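Spermidine/putrescine ABC transporter, periplasmic binding protein (Treponema pallidum, PDB 2V84) binds polyamines such as spermidine and putrescine and probably serves as the periplasmic receptor of an ABC uptake system. Local coordinates at residues D210-S218 with A224-T235; L280-D290 with I298-K308. All coordinates share one frame; numbering follows the deposited sequence. Where two conformers were deposited one is given.

Contact 1: D210-S218 with A224-T235; sequences DGYAKSFAS and AHGFAEAFFAET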
loop_
_atom_site.group_PDB
_atom_site.type_symbol
_atom_site.label_atom_id
_atom_site.label_comp_id
_atom_site.label_asym_id
_atom_site.label_seq_id
_atom_site.Cartn_x
_atom_site.Cartn_y
_atom_site.Cartn_z
ATOM N N ASP A 210 2.048 7.103 11.176
ATOM C CA ASP A 210 0.893 8.012 11.250
ATOM C C ASP A 210 1.165 9.477 11.519
ATOM O O ASP A 210 0.297 10.312 11.254
ATOM C CB ASP A 210 -0.163 7.508 12.241
ATOM C CG ASP A 210 0.436 6.823 13.439
ATOM O OD1 ASP A 210 1.032 7.514 14.281
ATOM O OD2 ASP A 210 0.285 5.580 13.537
ATOM N N GLY A 211 2.338 9.790 12.062
ATOM C CA GLY A 211 2.699 11.178 12.353
ATOM C C GLY A 211 3.794 11.743 11.471
ATOM O O GLY A 211 4.134 12.925 11.595
ATOM N N TYR A 212 4.349 10.910 10.594
ATOM C CA TYR A 212 5.550 11.278 9.820
ATOM C C TYR A 212 5.289 12.403 8.832
ATOM O O TYR A 212 6.169 13.227 8.586
ATOM C CB TYR A 212 6.136 10.052 9.085
ATOM C CG TYR A 212 5.237 9.458 8.009
ATOM C CD1 TYR A 212 5.173 10.021 6.724
ATOM C CD2 TYR A 212 4.475 8.321 8.259
ATOM C CE1 TYR A 212 4.337 9.478 5.724
ATOM C CE2 TYR A 212 3.650 7.761 7.263
ATOM C CZ TYR A 212 3.589 8.358 6.003
ATOM O OH TYR A 212 2.772 7.815 5.022
ATOM N N ALA A 213 4.080 12.437 8.269
ATOM C CA ALA A 213 3.735 13.450 7.265
ATOM C C ALA A 213 3.578 14.829 7.901
ATOM O O ALA A 213 4.001 15.836 7.318
ATOM C CB ALA A 213 2.472 13.059 6.504
ATOM N N LYS A 214 2.991 14.863 9.098
ATOM C CA LYS A 214 2.877 16.108 9.865
ATOM C C LYS A 214 4.230 16.584 10.357
ATOM O O LYS A 214 4.544 17.782 10.281
ATOM C CB LYS A 214 1.908 15.956 11.042
ATOM C CG LYS A 214 1.395 17.276 11.524
ATOM C CD LYS A 214 0.214 17.128 12.484
ATOM C CE LYS A 214 0.652 17.432 13.911
ATOM N NZ LYS A 214 -0.271 18.377 14.591
ATOM N N SER A 215 5.027 15.640 10.855
ATOM C CA SER A 215 6.371 15.949 11.347
ATOM C C SER A 215 7.281 16.356 10.202
ATOM O O SER A 215 8.184 17.191 10.372
ATOM C CB SER A 215 6.954 14.753 12.103
ATOM O OG SER A 215 6.172 14.454 13.251
ATOM N N PHE A 216 7.041 15.783 9.028
ATOM C CA PHE A 216 7.765 16.227 7.848
ATOM C C PHE A 216 7.341 17.653 7.445
ATOM O O PHE A 216 8.178 18.482 7.083
ATOM C CB PHE A 216 7.618 15.216 6.696
ATOM C CG PHE A 216 8.409 15.583 5.488
ATOM C CD1 PHE A 216 9.725 15.156 5.342
ATOM C CD2 PHE A 216 7.849 16.413 4.507
ATOM C CE1 PHE A 216 10.467 15.541 4.223
ATOM C CE2 PHE A 216 8.587 16.789 3.388
ATOM C CZ PHE A 216 9.892 16.354 3.252
ATOM N N ALA A 217 6.040 17.944 7.542
ATOM C CA ALA A 217 5.524 19.281 7.209
ATOM C C ALA A 217 6.056 20.386 8.113
ATOM O O ALA A 217 6.295 21.508 7.640
ATOM C CB ALA A 217 3.981 19.288 7.185
ATOM N N SER A 218 6.251 20.089 9.398
ATOM C CA SER A 218 6.782 21.092 10.343
ATOM C C SER A 218 8.285 21.349 10.160
ATOM O O SER A 218 8.787 22.386 10.539
ATOM C CB SER A 218 6.506 20.681 11.792
ATOM O OG SER A 218 7.157 19.454 12.102
ATOM N N ALA A 224 11.881 11.288 5.478
ATOM C CA ALA A 224 10.999 10.286 6.082
ATOM C C ALA A 224 10.552 9.245 5.095
ATOM O O ALA A 224 10.339 9.530 3.931
ATOM C CB ALA A 224 9.777 10.956 6.747
ATOM N N HIS A 225 10.407 8.016 5.594
ATOM C CA HIS A 225 9.857 6.895 4.841
ATOM C C HIS A 225 8.319 6.972 4.898
ATOM O O HIS A 225 7.750 7.192 5.974
ATOM C CB HIS A 225 10.351 5.636 5.556
ATOM C CG HIS A 225 10.008 4.345 4.888
ATOM N ND1 HIS A 225 9.970 3.167 5.593
ATOM C CD2 HIS A 225 9.708 4.030 3.606
ATOM C CE1 HIS A 225 9.671 2.172 4.775
ATOM N NE2 HIS A 225 9.505 2.667 3.560
ATOM N N GLY A 226 7.641 6.819 3.759
ATOM C CA GLY A 226 6.178 6.867 3.789
ATOM C C GLY A 226 5.503 6.973 2.441
ATOM O O GLY A 226 6.136 6.791 1.417
ATOM N N PHE A 227 4.202 7.246 2.459
ATOM C CA PHE A 227 3.441 7.356 1.228
ATOM C C PHE A 227 3.361 8.779 0.727
ATOM O O PHE A 227 3.102 9.717 1.471
ATOM C CB PHE A 227 2.046 6.757 1.379
ATOM C CG PHE A 227 2.057 5.322 1.812
ATOM C CD1 PHE A 227 2.599 4.338 1.006
ATOM C CD2 PHE A 227 1.494 4.956 3.025
ATOM C CE1 PHE A 227 2.605 2.992 1.411
ATOM C CE2 PHE A 227 1.482 3.635 3.433
ATOM C CZ PHE A 227 2.043 2.652 2.637
ATOM N N ALA A 228 3.591 8.917 -0.567
ATOM C CA ALA A 228 3.589 10.212 -1.247
ATOM C C ALA A 228 2.302 10.989 -0.988
ATOM O O ALA A 228 2.336 12.198 -0.714
ATOM C CB ALA A 228 3.783 9.995 -2.736
ATOM N N GLU A 229 1.165 10.303 -1.060
ATOM C CA GLU A 229 -0.119 10.980 -0.846
ATOM C C GLU A 229 -0.243 11.623 0.540
ATOM O O GLU A 229 -0.919 12.634 0.683
ATOM C CB GLU A 229 -1.304 10.037 -1.148
ATOM C CG GLU A 229 -1.504 8.845 -0.167
ATOM C CD GLU A 229 -0.695 7.617 -0.524
ATOM O OE1 GLU A 229 0.243 7.711 -1.355
ATOM O OE2 GLU A 229 -0.989 6.547 0.045
ATOM N N ALA A 230 0.394 11.039 1.558
ATOM C CA ALA A 230 0.406 11.638 2.903
ATOM C C ALA A 230 1.307 12.871 3.003
ATOM O O ALA A 230 0.906 13.903 3.531
ATOM C CB ALA A 230 0.799 10.600 3.949
ATOM N N PHE A 231 2.534 12.779 2.495
ATOM C CA PHE A 231 3.455 13.926 2.520
ATOM C C PHE A 231 2.825 15.119 1.819
ATOM O O PHE A 231 2.876 16.253 2.305
ATOM C CB PHE A 231 4.770 13.548 1.820
ATOM C CG PHE A 231 5.612 12.565 2.588
ATOM C CD1 PHE A 231 6.225 12.953 3.781
ATOM C CD2 PHE A 231 5.830 11.280 2.111
ATOM C CE1 PHE A 231 7.020 12.061 4.507
ATOM C CE2 PHE A 231 6.635 10.370 2.831
ATOM C CZ PHE A 231 7.223 10.770 4.045
ATOM N N PHE A 232 2.220 14.870 0.666
ATOM C CA PHE A 232 1.733 15.980 -0.141
ATOM C C PHE A 232 0.392 16.519 0.346
ATOM O O PHE A 232 0.133 17.703 0.216
ATOM C CB PHE A 232 1.720 15.594 -1.620
ATOM C CG PHE A 232 3.101 15.495 -2.226
ATOM C CD1 PHE A 232 3.784 16.647 -2.621
ATOM C CD2 PHE A 232 3.712 14.255 -2.400
ATOM C CE1 PHE A 232 5.061 16.572 -3.176
ATOM C CE2 PHE A 232 5.001 14.160 -2.949
ATOM C CZ PHE A 232 5.665 15.326 -3.355
ATOM N N ALA A 233 -0.449 15.664 0.923
ATOM C CA ALA A 233 -1.718 16.128 1.513
ATOM C C ALA A 233 -1.454 17.024 2.708
ATOM O O ALA A 233 -2.174 18.013 2.950
ATOM C CB ALA A 233 -2.575 14.933 1.922
ATOM N N GLU A 234 -0.384 16.712 3.429
ATOM C CA GLU A 234 -0.093 17.339 4.710
ATOM C C GLU A 234 0.790 18.585 4.630
ATOM O O GLU A 234 0.923 19.325 5.612
ATOM C CB GLU A 234 0.563 16.307 5.610
ATOM C CG GLU A 234 0.617 16.694 7.055
ATOM C CD GLU A 234 -0.549 16.160 7.830
ATOM O OE1 GLU A 234 -0.997 15.023 7.532
ATOM O OE2 GLU A 234 -0.999 16.879 8.744
ATOM N N THR A 235 1.407 18.819 3.477
ATOM C CA THR A 235 2.274 19.988 3.300
ATOM C C THR A 235 1.579 20.962 2.364
ATOM O O THR A 235 1.068 20.541 1.331
ATOM C CB THR A 235 3.666 19.581 2.723
ATOM O OG1 THR A 235 4.376 18.792 3.683
ATOM C CG2 THR A 235 4.512 20.804 2.413
#
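Ala224 and Tyr212 meet CB to CB where strand 223-226 passes the start of helix 212-218, in the strand-and-helix layering of a type 2 periplasmic binding protein lobe; Tyr212, Phe216 and Phe231 form an aromatic cluster between the layers. At His225 the carbonyl O sits over the centre of the Tyr212 ring, 3.8 Å above its plane. The imidazole belongs to other neighbours: its ND1 is bonded to Met163 N, and the His225 side chain is about 4 Å from that of Glu168, a residue predicted to bind spermidine. The Tyr212 ring occupies the place that a CB on Gly226 would need, with Tyr212 CZ 3.7 Å from Gly226 CA, and the backbone angles there by themselves call for glycine. Phe227, the N-cap of helix 228-234, sends its backbone N-H almost straight (175°) to the phenol, with N to Tyr212 OH at 3.0 Å. Tyr212 reaches that point because its CG stands between backbone N and carbonyl carbon (chi1 65°), turning the ring toward segment 224-235. Ala230 touches the same OH with its CB, and its carbonyl O lies 3.5 Å from Ala213 CB; small residues here let the axes of helices 212-218 and 228-234 approach to 8.4 Å. Phe231 works on two sides. One face receives Tyr212 CE1 near the rim, while its edge points at the face of Phe216, a T-shaped pair with centroids 5.2 Å apart and planes at 75°. Glu234 runs its CG along the backbone of Ala213, and its OE2 ends beside the aliphatic part of Lys214. Thr235 closes the interface: its OG1, weakly bonded back to Phe231 O, rests 3.6 Å from Ala217 CB.

Contact 2: L280-D290 with I298-K308; sequences LEPAHYAEFLD and IHREAAAYQKK
Pro282 and Ala302 bring their CA atoms within 4.7 Å; from there helix 282-290 and the irregular chain 302-308 run on in the same general direction until the CA atoms of Asp290 and Lys308 stand 5.1 Å apart. His299 NE2 donates to Leu280 O at 2.8 Å, nearly straight (175°) and in the imidazole plane, though above the carbonyl plane. His299 ND1 accepts from Glu301 N, and weakly from Ala302 N, which should hold the ring's rotation and is consistent with the proton on NE2. The Tyr285 ring lies nearly parallel to this imidazole (13°) but slid along it, with Ala302 CB at its edge; its OH is bonded to Tyr127 O and to a water that donates to it and accepts from Ile298 N. Tyr305 lays a face over Pro282 CB, 3.7 Å from the ring centroid, in a CH-pi contact. At the far end Asp290 CG lies anti to its carbonyl carbon (chi1 -78°), turning the carboxylate to the backbone N-H groups of Lys307 and Lys308. Lys307 N meets Asp290 OD2 on the syn side at 2.7 Å; at OD1, Gln306 NE2, also bonded to Phe294 O, approaches almost end-on and Lys308 N from above the plane, on its other side. Helix 282-292 packs on helix 38-48 at Leu40, with a Glu287-Lys43 salt bridge, consistent with the N-terminal lobe of a type 2 periplasmic binding protein.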
loop_
_atom_site.group_PDB
_atom_site.type_symbol
_atom_site.label_atom_id
_atom_site.label_comp_id
_atom_site.label_asym_id
_atom_site.label_seq_id
_atom_site.Cartn_x
_atom_site.Cartn_y
_atom_site.Cartn_z
ATOM N N LEU A 280 -14.016 0.498 -11.093
ATOM C CA LEU A 280 -13.160 0.315 -12.266
ATOM C C LEU A 280 -13.672 0.997 -13.547
ATOM O O LEU A 280 -13.047 0.861 -14.594
ATOM C CB LEU A 280 -12.912 -1.168 -12.543
ATOM C CG LEU A 280 -12.070 -1.936 -11.506
ATOM C CD1 LEU A 280 -12.008 -3.404 -11.901
ATOM C CD2 LEU A 280 -10.683 -1.354 -11.325
ATOM N N GLU A 281 -14.798 1.704 -13.465
ATOM C CA GLU A 281 -15.204 2.594 -14.553
ATOM C C GLU A 281 -14.121 3.667 -14.692
ATOM O O GLU A 281 -13.723 4.239 -13.692
ATOM C CB GLU A 281 -16.556 3.234 -14.251
ATOM C CG GLU A 281 -17.368 3.582 -15.484
ATOM C CD GLU A 281 -17.862 2.367 -16.258
ATOM O OE1 GLU A 281 -18.747 1.629 -15.736
ATOM O OE2 GLU A 281 -17.392 2.178 -17.411
ATOM N N PRO A 282 -13.633 3.918 -15.923
ATOM C CA PRO A 282 -12.467 4.778 -16.206
ATOM C C PRO A 282 -12.471 6.143 -15.529
ATOM O O PRO A 282 -11.452 6.545 -14.955
ATOM C CB PRO A 282 -12.538 4.941 -17.722
ATOM C CG PRO A 282 -13.110 3.646 -18.168
ATOM C CD PRO A 282 -14.175 3.350 -17.170
ATOM N N ALA A 283 -13.603 6.851 -15.612
ATOM C CA ALA A 283 -13.727 8.168 -14.986
ATOM C C ALA A 283 -13.746 8.097 -13.467
ATOM O O ALA A 283 -13.216 8.991 -12.789
ATOM C CB ALA A 283 -14.968 8.897 -15.500
ATOM N N HIS A 284 -14.348 7.029 -12.944
ATOM C CA HIS A 284 -14.484 6.818 -11.507
ATOM C C HIS A 284 -13.200 6.297 -10.878
ATOM O O HIS A 284 -12.901 6.606 -9.722
ATOM C CB HIS A 284 -15.652 5.877 -11.230
ATOM C CG HIS A 284 -16.983 6.469 -11.573
ATOM N ND1 HIS A 284 -17.522 6.407 -12.842
ATOM C CD2 HIS A 284 -17.871 7.159 -10.822
ATOM C CE1 HIS A 284 -18.693 7.017 -12.851
ATOM N NE2 HIS A 284 -18.932 7.476 -11.635
ATOM N N TYR A 285 -12.453 5.501 -11.642
ATOM C CA TYR A 285 -11.106 5.099 -11.248
ATOM C C TYR A 285 -10.147 6.284 -11.291
ATOM O O TYR A 285 -9.343 6.473 -10.374
ATOM C CB TYR A 285 -10.560 3.941 -12.083
ATOM C CG TYR A 285 -9.405 3.295 -11.353
ATOM C CD1 TYR A 285 -9.633 2.472 -10.251
ATOM C CD2 TYR A 285 -8.094 3.538 -11.735
ATOM C CE1 TYR A 285 -8.595 1.890 -9.562
ATOM C CE2 TYR A 285 -7.033 2.968 -11.045
ATOM C CZ TYR A 285 -7.291 2.157 -9.954
ATOM O OH TYR A 285 -6.251 1.585 -9.257
ATOM N N ALA A 286 -10.260 7.103 -12.331
ATOM C CA ALA A 286 -9.441 8.306 -12.427
ATOM C C ALA A 286 -9.723 9.268 -11.276
ATOM O O ALA A 286 -8.799 9.861 -10.744
ATOM C CB ALA A 286 -9.627 8.980 -13.744
ATOM N N GLU A 287 -10.990 9.406 -10.880
ATOM C CA GLU A 287 -11.336 10.223 -9.709
ATOM C C GLU A 287 -10.711 9.680 -8.419
ATOM O O GLU A 287 -10.301 10.455 -7.540
ATOM C CB GLU A 287 -12.862 10.385 -9.573
ATOM C CG GLU A 287 -13.328 11.051 -8.269
ATOM C CD GLU A 287 -14.839 11.170 -8.172
ATOM O OE1 GLU A 287 -15.483 11.325 -9.219
ATOM O OE2 GLU A 287 -15.391 11.118 -7.053
ATOM N N PHE A 288 -10.629 8.352 -8.313
ATOM C CA PHE A 288 -9.929 7.698 -7.215
ATOM C C PHE A 288 -8.443 8.074 -7.212
ATOM O O PHE A 288 -7.905 8.485 -6.181
ATOM C CB PHE A 288 -10.099 6.175 -7.289
ATOM C CG PHE A 288 -9.073 5.406 -6.482
ATOM C CD1 PHE A 288 -9.023 5.509 -5.089
ATOM C CD2 PHE A 288 -8.153 4.581 -7.118
ATOM C CE1 PHE A 288 -8.080 4.820 -4.356
ATOM C CE2 PHE A 288 -7.196 3.878 -6.381
ATOM C CZ PHE A 288 -7.161 4.001 -5.000
ATOM N N LEU A 289 -7.784 7.941 -8.361
ATOM C CA LEU A 289 -6.351 8.213 -8.449
ATOM C C LEU A 289 -6.025 9.663 -8.148
ATOM O O LEU A 289 -5.060 9.958 -7.439
ATOM C CB LEU A 289 -5.818 7.832 -9.826
ATOM C CG LEU A 289 -5.968 6.363 -10.211
ATOM C CD1 LEU A 289 -5.652 6.205 -11.693
ATOM C CD2 LEU A 289 -5.105 5.421 -9.348
ATOM N N ASP A 290 -6.859 10.556 -8.674
ATOM C CA ASP A 290 -6.669 12.003 -8.540
ATOM C C ASP A 290 -6.832 12.465 -7.101
ATOM O O ASP A 290 -6.293 13.511 -6.717
ATOM C CB ASP A 290 -7.703 12.736 -9.380
ATOM C CG ASP A 290 -7.375 12.751 -10.853
ATOM O OD1 ASP A 290 -6.290 12.306 -11.266
ATOM O OD2 ASP A 290 -8.230 13.234 -11.616
ATOM N N ILE A 298 -2.640 0.302 -12.533
ATOM C CA ILE A 298 -3.351 -0.950 -12.846
ATOM C C ILE A 298 -4.356 -0.851 -13.985
ATOM O O ILE A 298 -4.834 -1.873 -14.481
ATOM C CB ILE A 298 -4.110 -1.569 -11.607
ATOM C CG1 ILE A 298 -5.378 -0.774 -11.255
ATOM C CG2 ILE A 298 -3.183 -1.724 -10.407
ATOM C CD1 ILE A 298 -6.290 -1.481 -10.279
ATOM N N HIS A 299 -4.680 0.370 -14.389
ATOM C CA HIS A 299 -5.878 0.620 -15.195
ATOM C C HIS A 299 -5.471 1.185 -16.537
ATOM O O HIS A 299 -4.795 2.232 -16.606
ATOM C CB HIS A 299 -6.793 1.611 -14.457
ATOM C CG HIS A 299 -8.218 1.609 -14.926
ATOM N ND1 HIS A 299 -8.617 2.178 -16.120
ATOM C CD2 HIS A 299 -9.350 1.145 -14.337
ATOM C CE1 HIS A 299 -9.924 2.053 -16.251
ATOM N NE2 HIS A 299 -10.392 1.428 -15.185
ATOM N N ARG A 300 -5.886 0.522 -17.612
ATOM C CA ARG A 300 -5.427 0.964 -18.937
ATOM C C ARG A 300 -6.122 2.163 -19.565
ATOM O O ARG A 300 -5.638 2.687 -20.560
ATOM C CB ARG A 300 -5.164 -0.190 -19.922
ATOM C CG ARG A 300 -6.037 -1.380 -19.815
ATOM C CD ARG A 300 -5.665 -2.394 -20.872
ATOM N NE ARG A 300 -6.867 -2.932 -21.503
ATOM C CZ ARG A 300 -7.390 -2.489 -22.640
ATOM N NH1 ARG A 300 -6.813 -1.499 -23.307
ATOM N NH2 ARG A 300 -8.494 -3.042 -23.113
ATOM N N GLU A 301 -7.207 2.636 -18.956
ATOM C CA GLU A 301 -7.932 3.790 -19.477
ATOM C C GLU A 301 -7.789 5.013 -18.590
ATOM O O GLU A 301 -7.761 6.135 -19.091
ATOM C CB GLU A 301 -9.424 3.466 -19.638
ATOM C CG GLU A 301 -9.717 2.359 -20.637
ATOM C CD GLU A 301 -9.247 2.702 -22.020
ATOM O OE1 GLU A 301 -9.870 3.602 -22.631
ATOM O OE2 GLU A 301 -8.266 2.074 -22.497
ATOM N N ALA A 302 -7.668 4.794 -17.280
ATOM C CA ALA A 302 -7.890 5.862 -16.314
ATOM C C ALA A 302 -6.998 7.104 -16.431
ATOM O O ALA A 302 -7.445 8.208 -16.118
ATOM C CB ALA A 302 -7.895 5.321 -14.913
ATOM N N ALA A 303 -5.755 6.941 -16.878
ATOM C CA ALA A 303 -4.838 8.079 -17.007
ATOM C C ALA A 303 -5.353 9.184 -17.954
ATOM O O ALA A 303 -5.088 10.371 -17.730
ATOM C CB ALA A 303 -3.446 7.607 -17.418
ATOM N N ALA A 304 -6.095 8.781 -18.982
ATOM C CA ALA A 304 -6.679 9.702 -19.976
ATOM C C ALA A 304 -7.791 10.589 -19.401
ATOM O O ALA A 304 -8.182 11.615 -20.000
ATOM C CB ALA A 304 -7.219 8.904 -21.156
ATOM N N TYR A 305 -8.275 10.181 -18.235
ATOM C CA TYR A 305 -9.442 10.754 -17.585
ATOM C C TYR A 305 -9.022 11.540 -16.351
ATOM O O TYR A 305 -9.851 12.175 -15.703
ATOM C CB TYR A 305 -10.371 9.618 -17.151
ATOM C CG TYR A 305 -11.114 8.908 -18.266
ATOM C CD1 TYR A 305 -10.496 7.936 -19.044
ATOM C CD2 TYR A 305 -12.455 9.190 -18.519
ATOM C CE1 TYR A 305 -11.182 7.281 -20.059
ATOM C CE2 TYR A 305 -13.154 8.538 -19.535
ATOM C CZ TYR A 305 -12.518 7.586 -20.301
ATOM O OH TYR A 305 -13.226 6.951 -21.303
ATOM N N GLN A 306 -7.736 11.457 -16.002
ATOM C CA GLN A 306 -7.219 12.085 -14.791
ATOM C C GLN A 306 -7.030 13.598 -14.953
ATOM O O GLN A 306 -6.653 14.083 -16.023
ATOM C CB GLN A 306 -5.903 11.440 -14.371
ATOM C CG GLN A 306 -6.058 10.057 -13.753
ATOM C CD GLN A 306 -4.749 9.525 -13.198
ATOM O OE1 GLN A 306 -4.108 8.685 -13.805
ATOM N NE2 GLN A 306 -4.343 10.036 -12.051
ATOM N N LYS A 307 -7.292 14.320 -13.868
ATOM C CA LYS A 307 -7.075 15.758 -13.801
ATOM C C LYS A 307 -5.789 16.095 -13.040
ATOM O O LYS A 307 -5.294 17.214 -13.134
ATOM C CB LYS A 307 -8.272 16.458 -13.132
ATOM C CG LYS A 307 -9.656 16.138 -13.715
ATOM C CD LYS A 307 -9.804 16.620 -15.146
ATOM C CE LYS A 307 -11.253 16.540 -15.629
ATOM N NZ LYS A 307 -11.693 15.122 -15.814
ATOM N N LYS A 308 -5.254 15.136 -12.288
ATOM C CA LYS A 308 -4.104 15.398 -11.436
ATOM C C LYS A 308 -2.822 14.721 -11.943
ATOM O O LYS A 308 -2.825 13.534 -12.296
ATOM C CB LYS A 308 -4.409 15.003 -9.980
ATOM C CG LYS A 308 -3.370 15.481 -8.971
ATOM C CD LYS A 308 -3.831 15.341 -7.525
ATOM C CE LYS A 308 -2.701 15.699 -6.568
ATOM N NZ LYS A 308 -2.112 17.052 -6.847
HETATM O O HOH W 1 -3.823 2.122 -10.515
HETATM O O HOH W 2 -10.587 12.672 -13.138
#

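How the contacts relate
Contact 1 and contact 2 follow one another along the chain; their centres are 24 Å apart and their nearest atoms about 7 Å, without touching. Phe294, in the loop after helix 282-292, lies between them: Glu229 of segment 224-235 touches it, as does Leu289 of contact 2. Strand 125-137 is a second shared support, with Ala132 and Ala135 meeting contact 1 and Tyr128 and Leu129 meeting contact 2. Contact 1 probably borders the ligand pocket: His225 stands beside Glu168, predicted to bind spermidine, and Phe227 is about 4 Å, side chain to ligand, from a bound MES molecule, a likely crystallisation component. Contact 2 lies away from the predicted spermidine residues.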